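Local atomic coordinates of putative peptidase M23 (Pseudomonas aeruginosa PAO1, PDB entry 2HSI), a protein that probably acts as a zinc-dependent endopeptidase of the M23 family. Residues F209-V214 with M225-K231; E136-A140 with I202-Y207; V42-E46 with L87-T93. All coordinates share one frame; numbering follows the deposited sequence.

Interaction 1 of 3, residues F209-V214 with M225-K231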
loop_
_atom_site.group_PDB
_atom_site.type_symbol
_atom_site.label_atom_id
_atom_site.label_comp_id
_atom_site.label_asym_id
_atom_site.label_seq_id
_atom_site.Cartn_x
_atom_site.Cartn_y
_atom_site.Cartn_z
ATOM N N PHE A 209 0.057 8.170 18.244
ATOM C CA PHE A 209 -1.094 8.565 17.426
ATOM C C PHE A 209 -1.862 7.369 16.860
ATOM O O PHE A 209 -3.090 7.284 16.995
ATOM C CB PHE A 209 -0.654 9.495 16.286
ATOM C CG PHE A 209 -0.115 10.819 16.759
ATOM C CD1 PHE A 209 -0.965 11.774 17.301
ATOM C CD2 PHE A 209 1.241 11.111 16.657
ATOM C CE1 PHE A 209 -0.470 13.005 17.749
ATOM C CE2 PHE A 209 1.748 12.339 17.097
ATOM C CZ PHE A 209 0.890 13.283 17.647
ATOM N N ASN A 210 -1.129 6.450 16.238
ATOM C CA ASN A 210 -1.726 5.334 15.503
ATOM C C ASN A 210 -2.126 4.125 16.345
ATOM O O ASN A 210 -2.799 3.237 15.841
ATOM C CB ASN A 210 -0.792 4.892 14.361
ATOM C CG ASN A 210 -0.756 5.892 13.210
ATOM O OD1 ASN A 210 -1.652 6.729 13.075
ATOM N ND2 ASN A 210 0.275 5.796 12.366
ATOM N N GLY A 211 -1.712 4.088 17.613
ATOM C CA GLY A 211 -1.986 2.929 18.473
ATOM C C GLY A 211 -1.335 1.652 17.977
ATOM O O GLY A 211 -0.249 1.695 17.372
ATOM N N LYS A 212 -1.988 0.517 18.227
ATOM C CA LYS A 212 -1.436 -0.770 17.795
ATOM C C LYS A 212 -1.469 -0.837 16.272
ATOM O O LYS A 212 -2.527 -0.745 15.650
ATOM C CB LYS A 212 -2.154 -1.969 18.424
ATOM C CG LYS A 212 -2.085 -2.006 19.955
ATOM C CD LYS A 212 -2.530 -3.353 20.491
ATOM C CE LYS A 212 -2.938 -3.240 21.954
ATOM N NZ LYS A 212 -1.902 -2.595 22.804
ATOM N N THR A 213 -0.281 -0.958 15.694
ATOM C CA THR A 213 -0.097 -0.768 14.261
ATOM C C THR A 213 0.648 -1.958 13.725
ATOM O O THR A 213 1.587 -2.417 14.360
ATOM C CB THR A 213 0.699 0.533 13.975
ATOM O OG1 THR A 213 0.008 1.644 14.551
ATOM C CG2 THR A 213 0.868 0.785 12.459
ATOM N N VAL A 214 0.205 -2.465 12.573
ATOM C CA VAL A 214 0.878 -3.564 11.897
ATOM C C VAL A 214 1.068 -3.259 10.400
ATOM O O VAL A 214 0.151 -2.787 9.745
ATOM C CB VAL A 214 0.154 -4.937 12.144
ATOM C CG1 VAL A 214 -1.329 -4.911 11.715
ATOM C CG2 VAL A 214 0.913 -6.090 11.482
ATOM N N MET A 225 -0.960 -1.241 5.727
ATOM C CA MET A 225 -0.782 -0.857 7.122
ATOM C C MET A 225 -2.155 -0.825 7.779
ATOM O O MET A 225 -3.141 -0.407 7.155
ATOM C CB MET A 225 -0.070 0.499 7.225
ATOM C CG MET A 225 0.126 1.048 8.656
ATOM S SD MET A 225 -1.349 1.867 9.320
ATOM C CE MET A 225 -0.613 3.349 10.021
ATOM N N PHE A 226 -2.216 -1.286 9.030
ATOM C CA PHE A 226 -3.441 -1.232 9.839
ATOM C C PHE A 226 -3.110 -0.673 11.198
ATOM O O PHE A 226 -2.154 -1.110 11.821
ATOM C CB PHE A 226 -4.055 -2.622 10.007
ATOM C CG PHE A 226 -4.373 -3.288 8.716
ATOM C CD1 PHE A 226 -5.591 -3.063 8.095
ATOM C CD2 PHE A 226 -3.445 -4.115 8.100
ATOM C CE1 PHE A 226 -5.883 -3.658 6.894
ATOM C CE2 PHE A 226 -3.737 -4.710 6.881
ATOM C CZ PHE A 226 -4.955 -4.486 6.286
ATOM N N CYS A 227 -3.911 0.278 11.669
ATOM C CA CYS A 227 -3.648 0.901 12.958
ATOM C C CYS A 227 -4.897 0.984 13.842
ATOM O O CYS A 227 -5.996 0.624 13.408
ATOM C CB CYS A 227 -2.984 2.261 12.775
ATOM S SG CYS A 227 -3.970 3.438 11.843
ATOM N N HIS A 228 -4.689 1.437 15.082
ATOM C CA HIS A 228 -5.704 1.479 16.156
ATOM C C HIS A 228 -6.236 0.106 16.576
ATOM O O HIS A 228 -7.333 0.018 17.095
ATOM C CB HIS A 228 -6.886 2.412 15.819
ATOM C CG HIS A 228 -6.478 3.768 15.333
ATOM N ND1 HIS A 228 -5.843 4.686 16.137
ATOM C CD2 HIS A 228 -6.619 4.361 14.123
ATOM C CE1 HIS A 228 -5.611 5.790 15.446
ATOM N NE2 HIS A 228 -6.073 5.617 14.220
ATOM N N LEU A 229 -5.463 -0.957 16.378
ATOM C CA LEU A 229 -5.937 -2.321 16.694
ATOM C C LEU A 229 -6.092 -2.522 18.203
ATOM O O LEU A 229 -5.374 -1.908 18.978
ATOM C CB LEU A 229 -4.983 -3.386 16.139
ATOM C CG LEU A 229 -5.151 -3.791 14.666
ATOM C CD1 LEU A 229 -4.821 -2.654 13.735
ATOM C CD2 LEU A 229 -4.283 -4.988 14.326
ATOM N N SER A 230 -7.037 -3.370 18.607
ATOM C CA SER A 230 -7.153 -3.770 20.004
ATOM C C SER A 230 -6.167 -4.909 20.319
ATOM O O SER A 230 -5.674 -5.038 21.439
ATOM C CB SER A 230 -8.594 -4.193 20.312
ATOM O OG SER A 230 -8.992 -5.301 19.505
ATOM N N LYS A 231 -5.871 -5.714 19.302
ATOM C CA LYS A 231 -5.123 -6.947 19.446
ATOM C C LYS A 231 -4.358 -7.158 18.144
ATOM O O LYS A 231 -4.908 -6.922 17.067
ATOM C CB LYS A 231 -6.121 -8.095 19.654
ATOM C CG LYS A 231 -5.875 -9.002 20.839
ATOM C CD LYS A 231 -5.183 -10.284 20.406
ATOM C CE LYS A 231 -5.386 -11.450 21.381
ATOM N NZ LYS A 231 -6.810 -11.765 21.673
#
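Val214 and Phe226 form an antiparallel hydrogen-bonded pair in the hairpin of strands 213-219 and 222-229. Val214 N gives to Phe226 O at 2.8 Å, and Phe226 N returns a bond to Val214 O at 2.9 Å. Beyond this pair both chains turn a corner, at Lys212 and His228. The bonding continues there: His228 N reaches Asn210 O at 2.7 Å, but bent (145° at the hydrogen), and Leu229 N bonds Lys212 O at 3.0 Å. Thr213 OG1 is turned back on its own segment and bonds Gly211 O.

Apolar contacts flank the backbone. Val214 CG1 touches Phe226 CB and, at 3.9 Å, Leu229 CD2. With chi1 at 177° the Met225 chain starts out opposite its own N, then bends, and CE comes close to Thr213 CG2.

Polar side chains lie at the margin. Asn210 ND2 is 3.5 Å from Met225 CE and probably bonds Gln137 of helix 127-141. The Lys212 stem runs along the carbonyls of Leu229 and Ser230, while its NZ pairs with Asp206.

The His228 ring has Asn210 O over one face and Phe209 O at its edge, 3.3 Å from His228 CE1. These carbonyls pack round it. The bond from ND1 to Thr252 O helps fix the ring's rotation. ND1 is thus engaged in a ring that also meets the zinc ligand His259, with the side chain about 6 Å from the metal.

Interaction 2 of 3, residues E136-A140 with I202-Y207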
loop_
_atom_site.group_PDB
_atom_site.type_symbol
_atom_site.label_atom_id
_atom_site.label_comp_id
_atom_site.label_asym_id
_atom_site.label_seq_id
_atom_site.Cartn_x
_atom_site.Cartn_y
_atom_site.Cartn_z
ATOM N N GLU A 136 10.233 5.023 12.225
ATOM C CA GLU A 136 10.019 3.580 12.030
ATOM C C GLU A 136 9.005 3.322 10.928
ATOM O O GLU A 136 9.206 2.449 10.068
ATOM C CB GLU A 136 9.508 2.923 13.314
ATOM C CG GLU A 136 10.551 2.740 14.392
ATOM C CD GLU A 136 9.957 2.229 15.694
ATOM O OE1 GLU A 136 8.865 1.608 15.673
ATOM O OE2 GLU A 136 10.586 2.453 16.742
ATOM N N GLN A 137 7.909 4.071 10.969
ATOM C CA GLN A 137 6.841 3.915 9.992
ATOM C C GLN A 137 7.261 4.380 8.594
ATOM O O GLN A 137 6.914 3.746 7.592
ATOM C CB GLN A 137 5.582 4.629 10.461
ATOM C CG GLN A 137 4.884 3.887 11.588
ATOM C CD GLN A 137 3.741 4.665 12.194
ATOM O OE1 GLN A 137 2.582 4.408 11.890
ATOM N NE2 GLN A 137 4.061 5.619 13.068
ATOM N N THR A 138 8.019 5.476 8.543
ATOM C CA THR A 138 8.572 5.998 7.286
ATOM C C THR A 138 9.507 4.965 6.619
ATOM O O THR A 138 9.376 4.671 5.414
ATOM C CB THR A 138 9.283 7.364 7.525
ATOM O OG1 THR A 138 8.322 8.320 7.999
ATOM C CG2 THR A 138 9.920 7.890 6.248
ATOM N N ALA A 139 10.404 4.385 7.417
ATOM C CA ALA A 139 11.296 3.321 6.951
ATOM C C ALA A 139 10.540 2.097 6.434
ATOM O O ALA A 139 10.916 1.532 5.408
ATOM C CB ALA A 139 12.272 2.920 8.039
ATOM N N ALA A 140 9.469 1.706 7.132
ATOM C CA ALA A 140 8.681 0.527 6.731
ATOM C C ALA A 140 8.026 0.680 5.351
ATOM O O ALA A 140 8.079 -0.232 4.524
ATOM C CB ALA A 140 7.639 0.201 7.767
ATOM N N ILE A 202 6.363 -6.692 8.602
ATOM C CA ILE A 202 7.643 -5.984 8.643
ATOM C C ILE A 202 7.700 -4.903 9.729
ATOM O O ILE A 202 8.766 -4.318 9.975
ATOM C CB ILE A 202 8.021 -5.377 7.265
ATOM C CG1 ILE A 202 6.931 -4.422 6.760
ATOM C CG2 ILE A 202 8.322 -6.507 6.274
ATOM C CD1 ILE A 202 7.386 -3.424 5.671
ATOM N N LEU A 203 6.566 -4.655 10.380
ATOM C CA LEU A 203 6.525 -3.681 11.493
ATOM C C LEU A 203 5.318 -3.870 12.409
ATOM O O LEU A 203 4.198 -4.063 11.951
ATOM C CB LEU A 203 6.584 -2.226 10.976
ATOM C CG LEU A 203 6.731 -1.087 12.005
ATOM C CD1 LEU A 203 7.919 -1.306 12.919
ATOM C CD2 LEU A 203 6.836 0.271 11.344
ATOM N N ILE A 204 5.583 -3.851 13.712
ATOM C CA ILE A 204 4.558 -3.891 14.743
ATOM C C ILE A 204 4.934 -2.789 15.728
ATOM O O ILE A 204 6.080 -2.692 16.150
ATOM C CB ILE A 204 4.492 -5.268 15.450
ATOM C CG1 ILE A 204 3.881 -6.316 14.520
ATOM C CG2 ILE A 204 3.661 -5.205 16.751
ATOM C CD1 ILE A 204 3.971 -7.751 15.065
ATOM N N GLY A 205 3.986 -1.927 16.040
ATOM C CA GLY A 205 4.241 -0.887 17.018
ATOM C C GLY A 205 3.025 -0.603 17.865
ATOM O O GLY A 205 1.920 -1.042 17.561
ATOM N N ASP A 206 3.262 0.106 18.958
ATOM C CA ASP A 206 2.186 0.660 19.760
ATOM C C ASP A 206 2.521 2.132 19.875
ATOM O O ASP A 206 3.300 2.554 20.734
ATOM C CB ASP A 206 2.079 -0.011 21.132
ATOM C CG ASP A 206 0.698 0.166 21.773
ATOM O OD1 ASP A 206 0.025 1.194 21.532
ATOM O OD2 ASP A 206 0.277 -0.729 22.534
ATOM N N TYR A 207 1.928 2.901 18.974
ATOM C CA TYR A 207 2.345 4.276 18.744
ATOM C C TYR A 207 1.428 5.288 19.388
ATOM O O TYR A 207 0.262 5.003 19.633
ATOM C CB TYR A 207 2.437 4.536 17.238
ATOM C CG TYR A 207 3.413 3.628 16.513
ATOM C CD1 TYR A 207 4.665 3.333 17.059
ATOM C CD2 TYR A 207 3.091 3.083 15.273
ATOM C CE1 TYR A 207 5.572 2.515 16.396
ATOM C CE2 TYR A 207 3.984 2.258 14.608
ATOM C CZ TYR A 207 5.220 1.985 15.165
ATOM O OH TYR A 207 6.102 1.169 14.497
HETATM O O HOH W 1 7.959 -0.310 17.650
#
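This is a helix-on-sheet contact, part apolar and part polar, between helix 127-141 and strand 199-207, the latter in the M23 region. Leu203, Ala140, Glu136, Gln137 and Tyr207 carry most of it. The two short segments run nearly antiparallel, at 158°, with their axes 9.0 Å apart.

The apolar end lies at Ala140. Leu203 points toward the helix, and its CD2 does the touching. Leu203 CD2 sits 3.7 Å from Ala140 CB and 3.5 Å from Glu136 O. Ile202 CD1 rests beside Ala140 O.

The polar end lies at Tyr207. Its OH donates to Glu136 OE1 at 3.0 Å, meeting that oxygen nearly along its C-O axis. The carboxylate is turned 63° from the ring plane. A water also donates to OE1, while OE2 pairs with Arg132, so both oxygens are engaged. Gln137 covers one face of the ring. Its amide is inclined 27° to the ring, with Gln137 CD 3.4 Å from Tyr207 CE2. Glu133 O takes from NE2, and OE1 has Asn210 as its probable partner. Gly205 CA lies over the opposite face, 3.5 Å from the Tyr207 ring plane and offset toward the rim, so the ring sits between the two.

Strand 213-219 pairs with strand 199-207, and its Thr213 touches Tyr207 from strand to strand. Phe215 touches Gln137 and Ala140, and Thr213 touches Gln137, so the helix packs across both strands.

Interaction 3 of 3, residues V42-E46 with L87-T93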
loop_
_atom_site.group_PDB
_atom_site.type_symbol
_atom_site.label_atom_id
_atom_site.label_comp_id
_atom_site.label_asym_id
_atom_site.label_seq_id
_atom_site.Cartn_x
_atom_site.Cartn_y
_atom_site.Cartn_z
ATOM N N VAL A 42 1.783 1.255 -16.129
ATOM C CA VAL A 42 2.644 1.759 -17.206
ATOM C C VAL A 42 3.336 0.616 -17.944
ATOM O O VAL A 42 4.046 -0.171 -17.333
ATOM C CB VAL A 42 3.709 2.772 -16.676
ATOM C CG1 VAL A 42 4.476 3.406 -17.816
ATOM C CG2 VAL A 42 3.062 3.877 -15.825
ATOM N N ASP A 43 3.115 0.541 -19.257
ATOM C CA ASP A 43 3.841 -0.367 -20.154
ATOM C C ASP A 43 5.318 0.001 -20.100
ATOM O O ASP A 43 5.699 1.134 -20.362
ATOM C CB ASP A 43 3.280 -0.217 -21.582
ATOM C CG ASP A 43 3.858 -1.241 -22.593
ATOM O OD1 ASP A 43 4.899 -1.873 -22.340
ATOM O OD2 ASP A 43 3.254 -1.401 -23.673
ATOM N N LEU A 44 6.157 -0.964 -19.744
ATOM C CA LEU A 44 7.596 -0.702 -19.643
ATOM C C LEU A 44 8.378 -0.865 -20.945
ATOM O O LEU A 44 9.557 -0.507 -21.004
ATOM C CB LEU A 44 8.223 -1.564 -18.534
ATOM C CG LEU A 44 7.695 -1.271 -17.126
ATOM C CD1 LEU A 44 8.501 -2.032 -16.090
ATOM C CD2 LEU A 44 7.783 0.226 -16.851
ATOM N N GLY A 45 7.732 -1.391 -21.985
ATOM C CA GLY A 45 8.432 -1.734 -23.236
ATOM C C GLY A 45 9.505 -2.798 -23.022
ATOM O O GLY A 45 10.614 -2.699 -23.568
ATOM N N GLU A 46 9.193 -3.778 -22.174
ATOM C CA GLU A 46 10.104 -4.872 -21.816
ATOM C C GLU A 46 9.315 -6.193 -21.753
ATOM O O GLU A 46 8.165 -6.212 -21.302
ATOM C CB GLU A 46 10.769 -4.594 -20.445
ATOM C CG GLU A 46 11.700 -3.373 -20.384
ATOM C CD GLU A 46 13.091 -3.585 -21.010
ATOM O OE1 GLU A 46 13.507 -4.736 -21.276
ATOM O OE2 GLU A 46 13.793 -2.579 -21.237
ATOM N N LEU A 87 8.889 7.756 -15.621
ATOM C CA LEU A 87 9.333 6.566 -14.914
ATOM C C LEU A 87 10.699 6.198 -15.467
ATOM O O LEU A 87 10.871 6.127 -16.681
ATOM C CB LEU A 87 8.319 5.449 -15.155
ATOM C CG LEU A 87 8.315 4.153 -14.362
ATOM C CD1 LEU A 87 7.987 4.375 -12.879
ATOM C CD2 LEU A 87 7.264 3.275 -14.984
ATOM N N GLU A 88 11.682 6.015 -14.588
ATOM C CA GLU A 88 12.995 5.542 -14.996
ATOM C C GLU A 88 12.981 4.005 -15.038
ATOM O O GLU A 88 12.646 3.352 -14.050
ATOM C CB GLU A 88 14.077 6.029 -14.031
ATOM C CG GLU A 88 14.252 7.535 -13.983
ATOM C CD GLU A 88 15.317 7.965 -12.997
ATOM O OE1 GLU A 88 15.101 7.796 -11.777
ATOM O OE2 GLU A 88 16.375 8.464 -13.441
ATOM N N VAL A 89 13.323 3.435 -16.188
ATOM C CA VAL A 89 13.342 1.979 -16.335
ATOM C C VAL A 89 14.789 1.549 -16.496
ATOM O O VAL A 89 15.552 2.146 -17.270
ATOM C CB VAL A 89 12.488 1.490 -17.548
ATOM C CG1 VAL A 89 12.356 -0.033 -17.556
ATOM C CG2 VAL A 89 11.113 2.138 -17.529
ATOM N N ARG A 90 15.163 0.515 -15.747
ATOM C CA ARG A 90 16.511 -0.049 -15.818
ATOM C C ARG A 90 16.471 -1.494 -16.278
ATOM O O ARG A 90 15.830 -2.346 -15.653
ATOM C CB ARG A 90 17.234 0.068 -14.475
ATOM C CG ARG A 90 17.249 1.460 -13.925
ATOM C CD ARG A 90 18.305 1.624 -12.871
ATOM N NE ARG A 90 18.310 2.999 -12.402
ATOM C CZ ARG A 90 18.686 3.412 -11.198
ATOM N NH1 ARG A 90 19.107 2.561 -10.268
ATOM N NH2 ARG A 90 18.621 4.705 -10.923
ATOM N N ALA A 91 17.175 -1.765 -17.373
ATOM C CA ALA A 91 17.260 -3.106 -17.925
ATOM C C ALA A 91 18.682 -3.347 -18.443
ATOM O O ALA A 91 19.372 -2.405 -18.826
ATOM C CB ALA A 91 16.233 -3.279 -19.043
ATOM N N ALA A 92 19.118 -4.606 -18.421
ATOM C CA ALA A 92 20.467 -4.975 -18.873
ATOM C C ALA A 92 20.731 -4.434 -20.272
ATOM O O ALA A 92 21.785 -3.853 -20.516
ATOM C CB ALA A 92 20.667 -6.497 -18.836
ATOM N N THR A 93 19.741 -4.578 -21.156
ATOM C CA THR A 93 19.828 -4.091 -22.536
ATOM C C THR A 93 19.768 -2.569 -22.662
ATOM O O THR A 93 19.712 -2.047 -23.765
ATOM C CB THR A 93 18.713 -4.694 -23.435
ATOM O OG1 THR A 93 17.440 -4.565 -22.783
ATOM C CG2 THR A 93 18.992 -6.166 -23.723
HETATM O O HOH W 2 16.223 -2.096 -22.280
HETATM O O HOH W 3 15.551 -6.576 -22.097
#
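Leu87 and Leu44 meet inside the antiparallel beta-sheet domain that forms the N-terminal M23 region, assigned to the E-set clan of immunoglobulin-like folds. Segments 42-46 and 87-93 run in nearly the same direction, 4° apart end to end. They are not paired as neighbouring strands. Their nearest CA atoms, those of Leu44 and Val89, are 7.2 Å apart, and side chains fill the gap.

The Leu87 side chain is the main bump. Its CG stands anti to the backbone N (chi1 -168°), and its methyl CD2 enters the hollow between Val42 and Leu44. Leu87 CD2 lies 4.0 Å from Val42 CB and 3.6 Å from Leu44 CD2. Val42 and Leu87 meet tip to tip, whereas Leu44 comes across Leu87 at about a right angle. Leu44 in turn places CD2 between Leu87 and Val89, with Leu44 CD2 3.9 Å from Val89 CG2. The two leucines thus interlock. Ala72 of strand 70-75 touches both of them, and Pro51 packs on Leu44 and Val89.

Asp43 points away from the contact and makes an Asx turn, its OD1 accepting from Gly45 N. The chain then comes back to the other segment at Glu46. The Glu46 chain bends at chi2 (-77°) and lays its carboxylate over the methyl of Ala91, with Glu46 OE2 3.4 Å from Ala91 CB. His96 NE2 bonds the same OE2. Two waters link the carboxylate to Thr93: one joins OE2 to Thr93 OG1, and the other lies 2.9 Å from Glu46 OE1 and 2.8 Å from Thr93 OG1.

How the interactions relate
Interactions 1 and 2 adjoin, with centres 10 Å apart. Strands 199-207 and 213-219 are sheet neighbours and follow each other in the chain. Asn210 ND2 lies 2.7 Å from Gln137 OE1, and Lys212 NZ lies 2.9 Å from Asp206 OD2. The zinc, held by His180, Asp184, His259 and His261, is closer to interaction 1. Cys227 is about 4 Å from His261, side chain to side chain. The Gln137 side chain of interaction 2 is about 12 Å from the metal. Interaction 3 is in the other family region, its centre about 37 Å from that of interaction 1 and 31 Å from that of interaction 2. It touches neither: the nearest atoms are about 21 Å and 18 Å away.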